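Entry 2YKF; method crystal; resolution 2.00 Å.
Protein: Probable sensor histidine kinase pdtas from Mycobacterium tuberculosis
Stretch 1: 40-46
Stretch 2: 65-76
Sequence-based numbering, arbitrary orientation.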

# COMPACT_ATOMS: atom_id res chain seq x y z
N ALA A 40 -4.97 -1.30 12.42
CA ALA A 40 -5.88 -0.48 13.23
C ALA A 40 -6.12 0.84 12.62
O ALA A 40 -5.23 1.41 11.93
CB ALA A 40 -5.24 -0.31 14.71
N ASP A 41 -7.29 1.42 12.95
CA ASP A 41 -7.58 2.79 12.67
C ASP A 41 -6.97 3.77 13.70
O ASP A 41 -6.88 3.45 14.90
CB ASP A 41 -9.11 2.99 12.72
CG ASP A 41 -9.81 2.20 11.70
OD1 ASP A 41 -9.89 2.75 10.57
OD2 ASP A 41 -10.32 1.07 12.00
N TYR A 42 -6.56 4.97 13.26
CA TYR A 42 -6.16 5.99 14.29
C TYR A 42 -6.91 7.25 14.04
O TYR A 42 -7.16 7.64 12.84
CB TYR A 42 -4.64 6.32 14.20
CG TYR A 42 -3.78 5.23 14.80
CD1 TYR A 42 -3.40 4.11 14.05
CD2 TYR A 42 -3.35 5.32 16.16
CE1 TYR A 42 -2.66 3.07 14.63
CE2 TYR A 42 -2.61 4.33 16.74
CZ TYR A 42 -2.22 3.22 15.97
OH TYR A 42 -1.44 2.28 16.55
N LEU A 43 -7.21 7.96 15.12
CA LEU A 43 -7.75 9.28 15.00
C LEU A 43 -6.79 10.19 15.74
O LEU A 43 -6.26 9.78 16.71
CB LEU A 43 -9.11 9.34 15.65
CG LEU A 43 -10.36 9.11 14.80
CD1 LEU A 43 -10.34 7.96 13.91
CD2 LEU A 43 -11.59 9.03 15.73
N MET A 44 -6.62 11.43 15.28
CA MET A 44 -5.78 12.38 15.97
C MET A 44 -6.65 13.47 16.60
O MET A 44 -7.44 14.09 15.93
CB MET A 44 -4.83 13.07 15.00
CG MET A 44 -3.92 14.08 15.71
SD MET A 44 -2.82 14.95 14.53
CE MET A 44 -1.55 13.72 14.54
N TRP A 45 -6.46 13.70 17.90
CA TRP A 45 -7.29 14.67 18.66
C TRP A 45 -6.43 15.79 19.17
O TRP A 45 -5.30 15.53 19.63
CB TRP A 45 -7.91 13.99 19.87
CG TRP A 45 -8.83 12.89 19.48
CD1 TRP A 45 -8.55 11.58 19.37
CD2 TRP A 45 -10.19 13.04 19.18
NE1 TRP A 45 -9.67 10.87 18.97
CE2 TRP A 45 -10.70 11.76 18.87
CE3 TRP A 45 -11.05 14.14 19.20
CZ2 TRP A 45 -12.07 11.55 18.56
CZ3 TRP A 45 -12.40 13.93 18.85
CH2 TRP A 45 -12.88 12.66 18.52
N VAL A 46 -6.91 17.03 19.03
CA VAL A 46 -6.28 18.20 19.67
C VAL A 46 -7.27 18.82 20.70
O VAL A 46 -8.46 18.45 20.70
CB VAL A 46 -5.74 19.27 18.67
CG1 VAL A 46 -4.57 18.67 17.76
CG2 VAL A 46 -6.88 19.91 17.78
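Stretch 2, residues 65-76: PTVVHTDAVGTV

Residues 65-76 pack as an irregular segment along one side of the strand formed by residues 41-46, and the two bury 307 Å² between them, both sides summed. The segment forms no regular helix or strand, and no backbone-to-backbone hydrogen bond joins it to the strand: the strand meets it through the side chains of Asp41, Leu43 and Trp45, while those of Tyr42, Met44 and Val46 make no contact with it. The two stretches run in the same general direction. Thr66 lies nearest Asp41, with 6.2 Å between their CA atoms, and Ala72 nearest Leu43, with 7.6 Å between theirs; contact with Trp45 comes later still, at Thr75.

Asp41 has the largest share of the covered surface on either stretch. Its CA-to-CB bond points toward the segment, and its carboxylate, carried on an m rotamer, binds the start of it. Thr66 OG1 donates a hydrogen bond to Asp41 OD1 at 2.5 Å, and the backbone Val67 N donates a nearly straight one to Asp41 OD2 at 2.8 Å. The threonine hydroxyl also accepts a hydrogen bond from within its own segment, with Val68 N 3.0 Å from Thr66 OG1, so that one side chain links the carboxylate to the backbone two residues further on. A water lies between Asp41 OD2, at 2.6 Å from its oxygen, and Pro65 O, at 2.9 Å. Beside these polar links, Val68 CG2 rests 3.7 Å from Asp41 CB.

Two residues along the strand, Leu43 also points toward the segment, and here the contact is apolar. Leu43 CD2 approaches Ala72 CB to 3.8 Å, and Leu43 CD1 lies more loosely against Val68 CG1, at 4.4 Å. The intervening residues His69, Thr70 and Asp71 make no contact with the strand, so the chain loops out after Val68 and returns at Ala72.

Ala72 opens a type II turn that ends at Thr75. The turn is closed by a backbone hydrogen bond of 3.1 Å from Thr75 N to Ala72 O, and Thr75 OG1 donates to the same Ala72 O at 2.7 Å. Gly74 takes the positive phi of 90° at the third position, where a CB would be jammed against the preceding carbonyl oxygen. At the end of the turn, Thr75 reaches Trp45, whose CA-to-CB bond points sideways but whose indole end comes nearer: Trp45 CH2 is 4.2 Å from Thr75 CG2, and Trp45 CZ3 is 4.2 Å from Thr75 O.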

# COMPACT_ATOMS: atom_id res chain seq x y z
N PRO A 65 -9.45 -4.72 7.81
CA PRO A 65 -10.69 -3.87 7.82
C PRO A 65 -10.67 -2.70 8.77
O PRO A 65 -10.08 -2.78 9.83
CB PRO A 65 -11.79 -4.86 8.28
CG PRO A 65 -11.08 -5.95 8.96
CD PRO A 65 -9.75 -6.12 8.21
N THR A 66 -11.36 -1.62 8.41
CA THR A 66 -11.55 -0.49 9.30
C THR A 66 -12.72 -0.82 10.28
O THR A 66 -13.57 -1.63 9.96
CB THR A 66 -11.90 0.77 8.49
OG1 THR A 66 -11.95 1.91 9.33
CG2 THR A 66 -13.30 0.67 7.82
N VAL A 67 -12.76 -0.15 11.41
CA VAL A 67 -13.94 -0.20 12.29
C VAL A 67 -14.46 1.21 12.43
O VAL A 67 -15.45 1.46 13.14
CB VAL A 67 -13.64 -0.86 13.65
CG1 VAL A 67 -13.16 -2.33 13.37
CG2 VAL A 67 -12.60 -0.03 14.48
N VAL A 68 -13.87 2.13 11.67
CA VAL A 68 -14.35 3.49 11.66
C VAL A 68 -14.77 3.85 10.24
O VAL A 68 -13.98 4.38 9.46
CB VAL A 68 -13.30 4.48 12.25
CG1 VAL A 68 -13.92 5.80 12.53
CG2 VAL A 68 -12.66 3.86 13.52
N HIS A 69 -16.02 3.54 9.92
CA HIS A 69 -16.51 3.60 8.55
C HIS A 69 -16.91 5.01 8.21
O HIS A 69 -16.93 5.37 7.03
CB HIS A 69 -17.71 2.65 8.36
CG HIS A 69 -17.32 1.22 8.39
ND1 HIS A 69 -17.00 0.52 7.25
CD2 HIS A 69 -17.09 0.39 9.43
CE1 HIS A 69 -16.61 -0.70 7.59
NE2 HIS A 69 -16.66 -0.80 8.91
N THR A 70 -17.13 5.82 9.25
CA THR A 70 -17.58 7.18 9.12
C THR A 70 -16.38 8.14 9.16
O THR A 70 -15.38 7.82 9.75
CB THR A 70 -18.59 7.48 10.26
OG1 THR A 70 -19.88 6.97 9.84
CG2 THR A 70 -18.70 8.96 10.58
N ASP A 71 -16.49 9.28 8.47
CA ASP A 71 -15.43 10.25 8.53
C ASP A 71 -15.48 11.01 9.85
O ASP A 71 -16.38 11.81 10.06
CB ASP A 71 -15.51 11.21 7.35
CG ASP A 71 -14.27 12.12 7.24
OD1 ASP A 71 -13.41 12.13 8.17
OD2 ASP A 71 -14.18 12.86 6.23
N ALA A 72 -14.46 10.84 10.69
CA ALA A 72 -14.41 11.53 12.01
C ALA A 72 -13.76 12.92 12.05
O ALA A 72 -13.86 13.67 13.08
CB ALA A 72 -13.77 10.57 13.09
N VAL A 73 -13.12 13.32 10.96
CA VAL A 73 -12.38 14.55 10.92
C VAL A 73 -13.34 15.73 11.05
O VAL A 73 -14.40 15.74 10.41
CB VAL A 73 -11.60 14.69 9.61
CG1 VAL A 73 -10.89 16.00 9.62
CG2 VAL A 73 -10.54 13.51 9.50
N GLY A 74 -12.95 16.71 11.88
CA GLY A 74 -13.76 17.90 12.13
C GLY A 74 -14.73 17.71 13.30
O GLY A 74 -15.35 18.65 13.73
N THR A 75 -14.88 16.49 13.79
CA THR A 75 -15.71 16.21 14.98
C THR A 75 -15.22 17.03 16.20
O THR A 75 -14.05 16.98 16.56
CB THR A 75 -15.58 14.74 15.42
OG1 THR A 75 -16.19 13.87 14.47
CG2 THR A 75 -16.26 14.50 16.78
N VAL A 76 -16.17 17.70 16.89
CA VAL A 76 -15.84 18.60 17.99
C VAL A 76 -16.69 18.13 19.15
O VAL A 76 -17.93 17.96 19.04
CB VAL A 76 -16.18 20.06 17.64
CG1 VAL A 76 -16.06 20.98 18.88
CG2 VAL A 76 -15.26 20.62 16.52
O HOH W 1 -9.33 -1.37 12.21